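Local coordinates for spindle pole body-associated protein VIK1 (Saccharomyces cerevisiae, PDB 2O0A), which recruits the kinesin-14 motor Kar3 to microtubules, cross-links antiparallel microtubules as the Kar3 heterodimer, and has a motor-like domain lacking a nucleotide-binding site, at residues A[23-28]-A[60-65]; A[30-35]-A[268-273]; A[129-134]-A[200-205]; A[163-168]-A[252-257]. All coordinates share one frame; numbering follows the deposited sequence.

Interaction 1 of 4, residues A[23-28]-A[60-65]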
loop_
_atom_site.group_PDB
_atom_site.type_symbol
_atom_site.label_atom_id
_atom_site.label_comp_id
_atom_site.label_asym_id
_atom_site.label_seq_id
_atom_site.Cartn_x
_atom_site.Cartn_y
_atom_site.Cartn_z
ATOM N N LYS A 23 20.081 3.980 1.249
ATOM C CA LYS A 23 19.861 5.395 1.582
ATOM C C LYS A 23 18.822 5.621 2.696
ATOM O O LYS A 23 18.547 6.776 3.065
ATOM C CB LYS A 23 19.498 6.187 0.317
ATOM C CG LYS A 23 20.639 6.298 -0.714
ATOM C CD LYS A 23 20.258 7.205 -1.878
ATOM C CE LYS A 23 21.465 7.515 -2.751
ATOM N NZ LYS A 23 21.192 8.579 -3.778
ATOM N N GLY A 24 18.263 4.526 3.222
ATOM C CA GLY A 24 17.279 4.566 4.314
ATOM C C GLY A 24 16.072 5.414 3.957
ATOM O O GLY A 24 15.445 6.027 4.831
ATOM N N THR A 25 15.746 5.417 2.665
ATOM C CA THR A 25 14.701 6.255 2.096
ATOM C C THR A 25 13.319 5.681 2.408
ATOM O O THR A 25 13.136 4.461 2.390
ATOM C CB THR A 25 14.847 6.344 0.554
ATOM O OG1 THR A 25 16.230 6.500 0.200
ATOM C CG2 THR A 25 14.066 7.526 0.023
ATOM N N MET A 26 12.367 6.565 2.690
ATOM C CA MET A 26 10.977 6.155 2.881
ATOM C C MET A 26 10.326 5.996 1.506
ATOM O O MET A 26 10.262 6.954 0.723
ATOM C CB MET A 26 10.212 7.175 3.733
ATOM C CG MET A 26 8.731 6.871 3.875
ATOM S SD MET A 26 8.441 5.262 4.641
ATOM C CE MET A 26 8.932 5.603 6.318
ATOM N N ARG A 27 9.852 4.783 1.213
ATOM C CA ARG A 27 9.299 4.470 -0.104
ATOM C C ARG A 27 8.002 5.223 -0.356
ATOM O O ARG A 27 7.070 5.176 0.452
ATOM C CB ARG A 27 9.047 2.964 -0.223
ATOM C CG ARG A 27 10.288 2.157 -0.453
ATOM C CD ARG A 27 10.013 0.668 -0.291
ATOM N NE ARG A 27 11.234 -0.096 -0.531
ATOM C CZ ARG A 27 12.183 -0.297 0.378
ATOM N NH1 ARG A 27 12.079 0.226 1.595
ATOM N NH2 ARG A 27 13.251 -1.011 0.066
ATOM N N CYS A 28 7.966 5.934 -1.484
ATOM C CA CYS A 28 6.784 6.689 -1.907
ATOM C C CYS A 28 6.716 6.674 -3.428
ATOM O O CYS A 28 7.602 7.184 -4.125
ATOM C CB CYS A 28 6.820 8.106 -1.354
ATOM S SG CYS A 28 5.312 9.045 -1.637
ATOM N N LYS A 60 9.183 14.696 -6.358
ATOM C CA LYS A 60 9.895 13.463 -6.690
ATOM C C LYS A 60 9.296 12.259 -5.965
ATOM O O LYS A 60 8.691 12.395 -4.890
ATOM C CB LYS A 60 11.383 13.593 -6.361
ATOM C CG LYS A 60 12.066 14.712 -7.129
ATOM C CD LYS A 60 13.569 14.597 -7.047
ATOM C CE LYS A 60 14.205 15.970 -6.952
ATOM N NZ LYS A 60 15.598 15.894 -6.431
ATOM N N PHE A 61 9.487 11.091 -6.575
ATOM C CA PHE A 61 9.000 9.823 -6.043
ATOM C C PHE A 61 10.061 8.783 -6.340
ATOM O O PHE A 61 10.899 8.972 -7.231
ATOM C CB PHE A 61 7.716 9.423 -6.758
ATOM C CG PHE A 61 6.550 10.332 -6.464
ATOM C CD1 PHE A 61 5.653 10.016 -5.456
ATOM C CD2 PHE A 61 6.362 11.499 -7.198
ATOM C CE1 PHE A 61 4.589 10.852 -5.171
ATOM C CE2 PHE A 61 5.294 12.351 -6.920
ATOM C CZ PHE A 61 4.403 12.021 -5.908
ATOM N N ASN A 62 10.031 7.662 -5.626
ATOM C CA ASN A 62 10.954 6.597 -5.985
ATOM C C ASN A 62 10.742 6.167 -7.437
ATOM O O ASN A 62 11.706 5.897 -8.173
ATOM C CB ASN A 62 10.844 5.430 -4.999
ATOM C CG ASN A 62 11.229 5.842 -3.589
ATOM O OD1 ASN A 62 10.390 5.905 -2.714
ATOM N ND2 ASN A 62 12.496 6.191 -3.389
ATOM N N ARG A 63 9.482 6.131 -7.860
ATOM C CA ARG A 63 9.130 5.903 -9.253
ATOM C C ARG A 63 7.727 6.456 -9.490
ATOM O O ARG A 63 6.880 6.410 -8.591
ATOM C CB ARG A 63 9.209 4.407 -9.588
ATOM C CG ARG A 63 8.860 4.056 -11.022
ATOM C CD ARG A 63 9.482 2.750 -11.451
ATOM N NE ARG A 63 10.940 2.804 -11.638
ATOM C CZ ARG A 63 11.548 3.308 -12.711
ATOM N NH1 ARG A 63 10.843 3.833 -13.709
ATOM N NH2 ARG A 63 12.873 3.285 -12.788
ATOM N N VAL A 64 7.513 6.992 -10.689
ATOM C CA VAL A 64 6.205 7.420 -11.193
ATOM C C VAL A 64 5.769 6.392 -12.223
ATOM O O VAL A 64 6.448 6.137 -13.224
ATOM C CB VAL A 64 6.263 8.853 -11.792
ATOM C CG1 VAL A 64 4.947 9.198 -12.491
ATOM C CG2 VAL A 64 6.569 9.833 -10.680
ATOM N N ILE A 65 4.640 5.757 -11.943
ATOM C CA ILE A 65 4.191 4.601 -12.687
ATOM C C ILE A 65 2.936 4.936 -13.476
ATOM O O ILE A 65 1.925 5.289 -12.886
ATOM C CB ILE A 65 3.879 3.429 -11.698
ATOM C CG1 ILE A 65 5.132 3.044 -10.906
ATOM C CG2 ILE A 65 3.323 2.232 -12.434
ATOM C CD1 ILE A 65 4.827 2.245 -9.630
#
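Cys28 is the tight spot: Asn62 takes hold of its backbone on both polar atoms. The amide oxygen OD1 of Asn62 receives Cys28 N at 2.7 Å, almost straight (166° at the hydrogen) and nearly along the C=O axis, while Asn62 N returns a bond of 2.9 Å to Cys28 O. One residue can do both because its CG sits anti to its own carbonyl carbon (chi1 -63°), which brings the amide round beside its backbone N. OD1 is pressed further, to 3.2 Å from Arg27 CA. Next door, Cys28 O lies in the plane of the Phe61 ring at its edge, 3.7 Å from Phe61 CD1, and Cys28 SG comes obliquely to the same ring, 4.0 Å from Phe61 CD1; helix 276-289 backs this side through Leu280 and Ser283. The clasp sits where strand 27-32 sets out beside its parallel neighbour 63-66 in the central sheet of the motor fold, just after helix 4-23 has ended in a Schellman motif at Gly24. An alanine in place of Asn62 would remove OD1 and would probably leave Cys28 N without its acceptor, loosening the start of the strand pair. Toward solvent the fit slackens: Thr25 CG2 merely slides past Asn62 ND2 at 4.0 Å. Arg27 leads its end inward under helix 72-89, salt-bridged to Glu21 and hydrogen-bonded to Asn17.

Interaction 2 of 4, residues A[30-35]-A[268-273]. With EDO (1,2-ethanediol), chain B.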
loop_
_atom_site.group_PDB
_atom_site.type_symbol
_atom_site.label_atom_id
_atom_site.label_comp_id
_atom_site.label_asym_id
_atom_site.label_seq_id
_atom_site.Cartn_x
_atom_site.Cartn_y
_atom_site.Cartn_z
ATOM N N ALA A 30 4.264 7.056 -7.025
ATOM C CA ALA A 30 3.055 7.633 -7.615
ATOM C C ALA A 30 2.559 6.718 -8.716
ATOM O O ALA A 30 3.328 6.334 -9.601
ATOM C CB ALA A 30 3.355 9.027 -8.183
ATOM N N TYR A 31 1.283 6.356 -8.662
ATOM C CA TYR A 31 0.671 5.501 -9.663
ATOM C C TYR A 31 -0.383 6.382 -10.324
ATOM O O TYR A 31 -1.392 6.719 -9.707
ATOM C CB TYR A 31 0.062 4.296 -8.945
ATOM C CG TYR A 31 -0.370 3.117 -9.785
ATOM C CD1 TYR A 31 0.035 2.960 -11.119
ATOM C CD2 TYR A 31 -1.145 2.110 -9.219
ATOM C CE1 TYR A 31 -0.369 1.850 -11.862
ATOM C CE2 TYR A 31 -1.537 1.007 -9.939
ATOM C CZ TYR A 31 -1.145 0.872 -11.258
ATOM O OH TYR A 31 -1.580 -0.240 -11.945
ATOM N N VAL A 32 -0.144 6.766 -11.572
ATOM C CA VAL A 32 -0.833 7.940 -12.119
ATOM C C VAL A 32 -1.669 7.626 -13.348
ATOM O O VAL A 32 -1.259 6.811 -14.184
ATOM C CB VAL A 32 0.168 9.095 -12.436
ATOM C CG1 VAL A 32 1.006 9.472 -11.212
ATOM C CG2 VAL A 32 1.047 8.765 -13.644
ATOM N N MET A 33 -2.835 8.268 -13.454
ATOM C CA MET A 33 -3.651 8.209 -14.665
ATOM C C MET A 33 -3.513 9.543 -15.410
ATOM O O MET A 33 -4.331 10.443 -15.218
ATOM C CB MET A 33 -5.116 7.912 -14.330
ATOM C CG MET A 33 -5.352 6.473 -13.955
ATOM S SD MET A 33 -5.374 5.433 -15.417
ATOM C CE MET A 33 -7.124 5.082 -15.531
ATOM N N GLU A 34 -2.442 9.657 -16.208
ATOM C CA GLU A 34 -2.040 10.916 -16.836
ATOM C C GLU A 34 -3.191 11.537 -17.633
ATOM O O GLU A 34 -3.381 12.758 -17.619
ATOM C CB GLU A 34 -0.797 10.729 -17.734
ATOM C CG GLU A 34 -0.387 12.024 -18.448
ATOM C CD GLU A 34 0.922 11.951 -19.192
ATOM O OE1 GLU A 34 1.719 11.019 -18.972
ATOM O OE2 GLU A 34 1.162 12.871 -19.992
ATOM N N GLN A 35 -3.964 10.698 -18.308
ATOM C CA GLN A 35 -5.026 11.187 -19.187
ATOM C C GLN A 35 -6.158 11.865 -18.412
ATOM O O GLN A 35 -6.927 12.650 -18.980
ATOM C CB GLN A 35 -5.536 10.057 -20.091
ATOM C CG GLN A 35 -6.494 9.089 -19.418
ATOM C CD GLN A 35 -5.822 8.049 -18.518
ATOM O OE1 GLN A 35 -4.593 7.988 -18.381
ATOM N NE2 GLN A 35 -6.646 7.227 -17.883
ATOM N N LEU A 268 0.715 6.438 -3.867
ATOM C CA LEU A 268 -0.211 7.551 -4.083
ATOM C C LEU A 268 -0.863 7.388 -5.437
ATOM O O LEU A 268 -0.201 7.438 -6.464
ATOM C CB LEU A 268 0.499 8.904 -3.938
ATOM C CG LEU A 268 0.584 9.336 -2.459
ATOM C CD1 LEU A 268 1.481 8.421 -1.625
ATOM C CD2 LEU A 268 1.085 10.751 -2.349
ATOM N N ASN A 269 -2.167 7.151 -5.424
ATOM C CA ASN A 269 -2.911 6.909 -6.658
ATOM C C ASN A 269 -3.496 8.217 -7.150
ATOM O O ASN A 269 -4.435 8.746 -6.547
ATOM C CB ASN A 269 -4.008 5.861 -6.439
ATOM C CG ASN A 269 -3.440 4.514 -6.052
ATOM O OD1 ASN A 269 -2.968 3.751 -6.907
ATOM N ND2 ASN A 269 -3.481 4.201 -4.750
ATOM N N LEU A 270 -2.942 8.725 -8.247
ATOM C CA LEU A 270 -3.290 10.056 -8.737
ATOM C C LEU A 270 -4.122 9.924 -10.001
ATOM O O LEU A 270 -3.615 9.573 -11.060
ATOM C CB LEU A 270 -2.026 10.893 -8.985
ATOM C CG LEU A 270 -0.946 10.999 -7.899
ATOM C CD1 LEU A 270 0.163 11.916 -8.379
ATOM C CD2 LEU A 270 -1.502 11.480 -6.542
ATOM N N ASN A 271 -5.415 10.191 -9.875
ATOM C CA ASN A 271 -6.328 10.020 -10.994
ATOM C C ASN A 271 -7.435 11.053 -10.950
ATOM O O ASN A 271 -8.484 10.873 -11.556
ATOM C CB ASN A 271 -6.927 8.611 -10.955
ATOM C CG ASN A 271 -7.935 8.438 -9.834
ATOM O OD1 ASN A 271 -7.898 9.160 -8.829
ATOM N ND2 ASN A 271 -8.855 7.494 -10.006
ATOM N N ASP A 272 -7.178 12.134 -10.225
ATOM C CA ASP A 272 -8.216 13.060 -9.800
ATOM C C ASP A 272 -7.640 14.475 -9.795
ATOM O O ASP A 272 -6.925 14.869 -8.871
ATOM C CB ASP A 272 -8.639 12.642 -8.390
ATOM C CG ASP A 272 -9.840 13.389 -7.874
ATOM O OD1 ASP A 272 -10.545 14.064 -8.659
ATOM O OD2 ASP A 272 -10.081 13.278 -6.652
ATOM N N SER A 273 -7.958 15.258 -10.823
ATOM C CA SER A 273 -7.387 16.594 -10.923
ATOM C C SER A 273 -7.633 17.507 -9.719
ATOM O O SER A 273 -6.731 18.213 -9.283
ATOM C CB SER A 273 -7.848 17.273 -12.208
ATOM O OG SER A 273 -7.247 16.631 -13.311
HETATM C C1 EDO B . -3.804 4.385 -10.207
HETATM O O1 EDO B . -4.451 3.352 -9.467
HETATM C C2 EDO B . -4.765 5.572 -10.342
HETATM O O2 EDO B . -6.117 5.095 -10.195
#
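Three backbone bonds stitch strand 30-32 to strand 268-270. Tyr31 N gives a nearly straight bond (174° at the hydrogen) to Leu268 O at 2.9 Å, Leu270 N reaches Tyr31 O from above that carbonyl's plane, and Met33 N ends the series on Leu270 O at 2.8 Å. The strands run parallel, 22° apart. Side chains paired across them point the same way: on one face Val32 CG1 rests against Leu270 CD1 at 3.8 Å, and on the other Tyr31 stands beside Asn269, ring and amide planes 55° apart, with Tyr31 CD2 3.4 Å from Asn269 OD1. A 1,2-ethanediol, probably from the crystallisation liquor, lies in the angle between those two groups. Its C1 sits 3.6 Å above the Tyr31 ring plane, offset toward the rim, its O1 donates to Asn269 OD1 at 3.0 Å, and its C2 touches Met33 CG. This is the all-parallel part of the central sheet of a kinesin-like motor domain, next to the turn after strand 94-99, where catalytic kinesins carry the P-loop. The end of that strand and the turn hold the two amides: Asn269 ND2 bonds Leu99 O, and Asn271 ND2 bonds Thr102 OG1. Tyr31 is held at its far end, OH on Val70 O, with its ring meeting Phe75 and His67. An alanine at Tyr31 would remove that ring and hydroxyl, and would probably unsettle the aromatic cluster and leave Asn269 less well packed. Behind Val32 and Leu270, Ile50 and helix 276-289 close the apolar face.

Interaction 3 of 4, residues A[129-134]-A[200-205]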
loop_
_atom_site.group_PDB
_atom_site.type_symbol
_atom_site.label_atom_id
_atom_site.label_comp_id
_atom_site.label_asym_id
_atom_site.label_seq_id
_atom_site.Cartn_x
_atom_site.Cartn_y
_atom_site.Cartn_z
ATOM N N THR A 129 -3.042 -16.111 5.829
ATOM C CA THR A 129 -4.316 -15.703 6.428
ATOM C C THR A 129 -4.637 -14.252 6.117
ATOM O O THR A 129 -3.751 -13.475 5.774
ATOM C CB THR A 129 -4.296 -15.838 7.964
ATOM O OG1 THR A 129 -3.469 -14.816 8.519
ATOM C CG2 THR A 129 -3.742 -17.190 8.364
ATOM N N LEU A 130 -5.907 -13.902 6.253
ATOM C CA LEU A 130 -6.345 -12.535 6.009
ATOM C C LEU A 130 -7.436 -12.105 6.976
ATOM O O LEU A 130 -8.338 -12.878 7.284
ATOM C CB LEU A 130 -6.808 -12.386 4.545
ATOM C CG LEU A 130 -7.122 -10.975 4.021
ATOM C CD1 LEU A 130 -6.761 -10.807 2.534
ATOM C CD2 LEU A 130 -8.592 -10.613 4.265
ATOM N N GLN A 131 -7.307 -10.869 7.441
ATOM C CA GLN A 131 -8.380 -10.151 8.142
ATOM C C GLN A 131 -8.570 -8.819 7.448
ATOM O O GLN A 131 -7.635 -8.302 6.845
ATOM C CB GLN A 131 -8.000 -9.899 9.600
ATOM C CG GLN A 131 -7.806 -11.189 10.391
ATOM C CD GLN A 131 -7.207 -10.932 11.730
ATOM O OE1 GLN A 131 -6.006 -10.687 11.845
ATOM N NE2 GLN A 131 -8.029 -10.983 12.762
ATOM N N PHE A 132 -9.769 -8.263 7.544
ATOM C CA PHE A 132 -10.086 -7.016 6.838
ATOM C C PHE A 132 -11.108 -6.273 7.673
ATOM O O PHE A 132 -12.219 -6.754 7.865
ATOM C CB PHE A 132 -10.620 -7.381 5.437
ATOM C CG PHE A 132 -10.988 -6.213 4.554
ATOM C CD1 PHE A 132 -10.563 -4.916 4.808
ATOM C CD2 PHE A 132 -11.742 -6.456 3.413
ATOM C CE1 PHE A 132 -10.922 -3.855 3.956
ATOM C CE2 PHE A 132 -12.089 -5.411 2.548
ATOM C CZ PHE A 132 -11.697 -4.126 2.821
ATOM N N VAL A 133 -10.701 -5.117 8.189
ATOM C CA VAL A 133 -11.602 -4.271 8.965
ATOM C C VAL A 133 -11.646 -2.863 8.385
ATOM O O VAL A 133 -10.776 -2.477 7.613
ATOM C CB VAL A 133 -11.190 -4.184 10.453
ATOM C CG1 VAL A 133 -11.143 -5.567 11.091
ATOM C CG2 VAL A 133 -9.854 -3.476 10.602
ATOM N N PHE A 134 -12.674 -2.105 8.768
ATOM C CA PHE A 134 -12.766 -0.699 8.392
ATOM C C PHE A 134 -12.989 0.155 9.631
ATOM O O PHE A 134 -13.869 -0.144 10.435
ATOM C CB PHE A 134 -13.889 -0.475 7.378
ATOM C CG PHE A 134 -13.941 0.919 6.833
ATOM C CD1 PHE A 134 -13.012 1.338 5.890
ATOM C CD2 PHE A 134 -14.914 1.812 7.264
ATOM C CE1 PHE A 134 -13.043 2.621 5.377
ATOM C CE2 PHE A 134 -14.958 3.110 6.756
ATOM C CZ PHE A 134 -14.018 3.511 5.810
ATOM N N ILE A 200 -8.110 -1.631 6.848
ATOM C CA ILE A 200 -6.913 -2.359 7.251
ATOM C C ILE A 200 -7.065 -3.817 6.860
ATOM O O ILE A 200 -7.981 -4.503 7.314
ATOM C CB ILE A 200 -6.660 -2.325 8.773
ATOM C CG1 ILE A 200 -6.602 -0.886 9.286
ATOM C CG2 ILE A 200 -5.389 -3.106 9.112
ATOM C CD1 ILE A 200 -6.700 -0.785 10.812
ATOM N N ILE A 201 -6.158 -4.287 6.011
ATOM C CA ILE A 201 -6.069 -5.705 5.719
ATOM C C ILE A 201 -4.783 -6.214 6.340
ATOM O O ILE A 201 -3.740 -5.658 6.102
ATOM C CB ILE A 201 -6.134 -5.964 4.196
ATOM C CG1 ILE A 201 -7.597 -5.913 3.765
ATOM C CG2 ILE A 201 -5.513 -7.337 3.827
ATOM C CD1 ILE A 201 -7.836 -5.990 2.281
ATOM N N LYS A 202 -4.893 -7.230 7.186
ATOM C CA LYS A 202 -3.713 -7.837 7.785
ATOM C C LYS A 202 -3.577 -9.241 7.226
ATOM O O LYS A 202 -4.525 -10.039 7.277
ATOM C CB LYS A 202 -3.836 -7.879 9.316
ATOM C CG LYS A 202 -2.654 -8.589 9.970
ATOM C CD LYS A 202 -2.821 -8.624 11.465
ATOM C CE LYS A 202 -1.559 -9.237 12.081
ATOM N NZ LYS A 202 -1.738 -9.548 13.544
ATOM N N VAL A 203 -2.410 -9.525 6.650
ATOM C CA VAL A 203 -2.122 -10.832 6.076
ATOM C C VAL A 203 -0.978 -11.423 6.892
ATOM O O VAL A 203 0.026 -10.743 7.156
ATOM C CB VAL A 203 -1.719 -10.707 4.579
ATOM C CG1 VAL A 203 -1.276 -12.058 4.014
ATOM C CG2 VAL A 203 -2.871 -10.129 3.754
ATOM N N GLN A 204 -1.119 -12.677 7.318
ATOM C CA GLN A 204 -0.015 -13.365 7.993
ATOM C C GLN A 204 0.525 -14.438 7.053
ATOM O O GLN A 204 -0.250 -15.161 6.427
ATOM C CB GLN A 204 -0.494 -14.033 9.270
ATOM C CG GLN A 204 -1.067 -13.088 10.299
ATOM C CD GLN A 204 -1.592 -13.853 11.511
ATOM O OE1 GLN A 204 -2.549 -14.633 11.418
ATOM N NE2 GLN A 204 -0.943 -13.657 12.635
ATOM N N PHE A 205 1.842 -14.530 6.976
ATOM C CA PHE A 205 2.511 -15.559 6.186
ATOM C C PHE A 205 3.190 -16.538 7.151
ATOM O O PHE A 205 4.186 -16.179 7.762
ATOM C CB PHE A 205 3.576 -14.926 5.275
ATOM C CG PHE A 205 3.008 -14.017 4.201
ATOM C CD1 PHE A 205 2.666 -14.525 2.939
ATOM C CD2 PHE A 205 2.833 -12.661 4.456
ATOM C CE1 PHE A 205 2.119 -13.683 1.934
ATOM C CE2 PHE A 205 2.318 -11.805 3.456
ATOM C CZ PHE A 205 1.950 -12.322 2.203
HETATM O O HOH W 1 -4.436 -12.211 9.165
HETATM O O HOH W 2 -4.555 -10.236 14.164
#
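The Phe132 ring carries Ile201 CD1 over the centre of one face, a CH-pi contact 3.9 Å from the centroid and only 11° off the normal. Ile200 O lies near the ring plane at the edge, 3.6 Å from Phe132 CD1, and the Phe185 ring also meets it, steeply tilted. The fit is close, since Ile201 CG1 comes to 3.3 Å from Phe132 CD1; with CG anti to its backbone N, Phe132 sets its ring across the isoleucine. Leu130 CD1 continues this apolar face, reaching between Ile201 CG2 and Val203 CG2. Helix 105-116 covers this face, Ile112 on Leu130 and Arg108 on Phe132 and Ile201. The pair is a regular one in the antiparallel part of the central motor-fold sheet: Thr129, Gln131 and Val133 face Gln204, Lys202 and Ile200 as hydrogen-bonded pairs, with Leu130-Val203 and Phe132-Ile201 as the non-hydrogen-bonded pairs between them. The other face is largely polar. Thr129 OG1, in the crowded position between its N and carbonyl carbon, lies 3.0 Å from Gln204 OE1. One water donates to Lys202 O at 2.9 Å and also bonds Thr129 OG1; a second gives its proton to Gln131 OE1 at 2.8 Å and accepts from Lys202 NZ at 3.0 Å. Gln131 and Lys202 run alongside each other, their ends fixed by strand 165-168: Gln131 NE2 bonds Leu167 O, and Lys202 NZ bonds Ile165 O.

Interaction 4 of 4, residues A[163-168]-A[252-257]; sequences HSISLD and ALVLKK
Lys257 NZ is gripped three times, all by residues outside the two segments: a salt bridge to Asp261 OD2 one turn further along the same helix, and hydrogen bonds to the carbonyl oxygens Glu161 O and Lys162 O just before His163. To get there the chain leaves the helix with CG anti to the backbone N and bends at chi2 (68°). On the way its methylenes do the packing: CE passes Ser164 O at 3.7 Å, and CG lies 4.0 Å from Ile165 CG1, the two side chains sliding past each other in opposite directions. Ile165 points at the helix and is the knuckle of the contact. Its CD1 meets Val254 CG1 at 3.8 Å, the side chains crossing at about a right angle, and comes near Val254 O as well. Val254 is shared with the central sheet, touching Met198 and Ile200 of strand 197-207, while Ile165 N is hydrogen-bonded to Tyr224 OH. Helix 250-261 is thereby joined to the small hairpin of strands 157-160 and 165-168; in chain order it matches the helix that precedes the last core strand in kinesin motor domains. Between the segments themselves methylene and methyl groups make the contact, so the directional hold comes from the ammonium group, whose three oxygen partners, one carboxylate and two carbonyls, would probably keep it protonated and tie the hairpin's turn to the last turns of the helix.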
loop_
_atom_site.group_PDB
_atom_site.type_symbol
_atom_site.label_atom_id
_atom_site.label_comp_id
_atom_site.label_asym_id
_atom_site.label_seq_id
_atom_site.Cartn_x
_atom_site.Cartn_y
_atom_site.Cartn_z
ATOM N N HIS A 163 5.450 -5.652 18.415
ATOM C CA HIS A 163 5.877 -5.508 17.016
ATOM C C HIS A 163 4.757 -5.737 15.984
ATOM O O HIS A 163 5.024 -5.845 14.778
ATOM C CB HIS A 163 7.044 -6.460 16.735
ATOM C CG HIS A 163 8.312 -6.080 17.434
ATOM N ND1 HIS A 163 8.690 -6.627 18.641
ATOM C CD2 HIS A 163 9.286 -5.201 17.097
ATOM C CE1 HIS A 163 9.844 -6.104 19.017
ATOM N NE2 HIS A 163 10.227 -5.237 18.097
ATOM N N SER A 164 3.517 -5.804 16.462
ATOM C CA SER A 164 2.366 -6.104 15.596
ATOM C C SER A 164 1.111 -5.355 16.028
ATOM O O SER A 164 1.100 -4.680 17.056
ATOM C CB SER A 164 2.096 -7.610 15.578
ATOM O OG SER A 164 1.472 -8.032 16.781
ATOM N N ILE A 165 0.062 -5.455 15.214
ATOM C CA ILE A 165 -1.274 -5.038 15.625
ATOM C C ILE A 165 -2.164 -6.270 15.541
ATOM O O ILE A 165 -2.253 -6.912 14.482
ATOM C CB ILE A 165 -1.875 -3.926 14.733
ATOM C CG1 ILE A 165 -0.962 -2.690 14.698
ATOM C CG2 ILE A 165 -3.285 -3.546 15.225
ATOM C CD1 ILE A 165 -1.325 -1.686 13.633
ATOM N N SER A 166 -2.786 -6.619 16.665
ATOM C CA SER A 166 -3.754 -7.703 16.718
ATOM C C SER A 166 -5.138 -7.181 16.402
ATOM O O SER A 166 -5.609 -6.205 16.996
ATOM C CB SER A 166 -3.758 -8.355 18.106
ATOM O OG SER A 166 -2.496 -8.940 18.342
ATOM N N LEU A 167 -5.776 -7.835 15.441
ATOM C CA LEU A 167 -7.146 -7.533 15.081
ATOM C C LEU A 167 -8.036 -8.608 15.682
ATOM O O LEU A 167 -7.822 -9.803 15.462
ATOM C CB LEU A 167 -7.308 -7.495 13.552
ATOM C CG LEU A 167 -6.916 -6.240 12.755
ATOM C CD1 LEU A 167 -5.473 -5.793 12.962
ATOM C CD2 LEU A 167 -7.173 -6.497 11.280
ATOM N N ASP A 168 -9.006 -8.176 16.480
ATOM C CA ASP A 168 -10.059 -9.052 16.936
ATOM C C ASP A 168 -11.150 -8.894 15.894
ATOM O O ASP A 168 -11.969 -7.970 15.960
ATOM C CB ASP A 168 -10.527 -8.619 18.330
ATOM C CG ASP A 168 -11.674 -9.443 18.859
ATOM O OD1 ASP A 168 -12.163 -10.368 18.172
ATOM O OD2 ASP A 168 -12.096 -9.146 20.002
ATOM N N ALA A 252 -4.966 7.068 14.036
ATOM C CA ALA A 252 -3.639 7.660 14.194
ATOM C C ALA A 252 -2.682 6.684 14.855
ATOM O O ALA A 252 -1.511 6.598 14.470
ATOM C CB ALA A 252 -3.719 8.956 14.996
ATOM N N LEU A 253 -3.179 5.934 15.837
ATOM C CA LEU A 253 -2.354 4.951 16.543
ATOM C C LEU A 253 -1.903 3.814 15.616
ATOM O O LEU A 253 -0.746 3.388 15.668
ATOM C CB LEU A 253 -3.072 4.413 17.789
ATOM C CG LEU A 253 -3.278 5.398 18.956
ATOM C CD1 LEU A 253 -3.987 4.715 20.113
ATOM C CD2 LEU A 253 -1.977 6.028 19.450
ATOM N N VAL A 254 -2.806 3.335 14.759
ATOM C CA VAL A 254 -2.434 2.329 13.743
ATOM C C VAL A 254 -1.322 2.832 12.812
ATOM O O VAL A 254 -0.301 2.164 12.624
ATOM C CB VAL A 254 -3.650 1.884 12.893
ATOM C CG1 VAL A 254 -3.193 1.041 11.687
ATOM C CG2 VAL A 254 -4.617 1.102 13.737
ATOM N N LEU A 255 -1.533 4.016 12.243
ATOM C CA LEU A 255 -0.584 4.606 11.304
ATOM C C LEU A 255 0.772 4.873 11.960
ATOM O O LEU A 255 1.818 4.536 11.415
ATOM C CB LEU A 255 -1.169 5.874 10.686
ATOM C CG LEU A 255 -2.331 5.592 9.730
ATOM C CD1 LEU A 255 -3.099 6.872 9.433
ATOM C CD2 LEU A 255 -1.792 4.973 8.462
ATOM N N LYS A 256 0.746 5.414 13.172
ATOM C CA LYS A 256 1.996 5.644 13.887
ATOM C C LYS A 256 2.742 4.357 14.165
ATOM O O LYS A 256 3.969 4.311 14.035
ATOM C CB LYS A 256 1.732 6.360 15.205
ATOM C CG LYS A 256 1.448 7.818 15.019
ATOM C CD LYS A 256 0.868 8.443 16.280
ATOM C CE LYS A 256 0.491 9.885 16.017
ATOM N NZ LYS A 256 1.679 10.762 15.808
ATOM N N LYS A 257 2.005 3.323 14.565
ATOM C CA LYS A 257 2.592 2.020 14.845
ATOM C C LYS A 257 3.218 1.405 13.603
ATOM O O LYS A 257 4.317 0.882 13.651
ATOM C CB LYS A 257 1.551 1.057 15.431
ATOM C CG LYS A 257 2.105 -0.340 15.710
ATOM C CD LYS A 257 3.120 -0.314 16.842
ATOM C CE LYS A 257 3.224 -1.659 17.502
ATOM N NZ LYS A 257 3.996 -1.533 18.769
#

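The four contacts form two touching pairs on a single motor-like domain. Interactions 1 and 2, centres 16 Å apart, share strand 27-32, which lies between 63-66 and 265-270; Ile65 pairs its backbone with Ala30 and Val32. In interactions 3 and 4, centres 12 Å apart, strand 165-168 bonds strands 126-136 and 197-207 through Gln131 and Lys202, and helix 250-261 packs on 197-207. The pairs lie 24 to 28 Å apart by centres, yet interactions 1, 2 and 3 belong to one mixed sheet. Within each pair the segments alternate along the chain, and interactions 3 and 4 fall inside the loop closed by interaction 2. The shared sheet keeps the motor fold intact although this domain has no nucleotide-binding site.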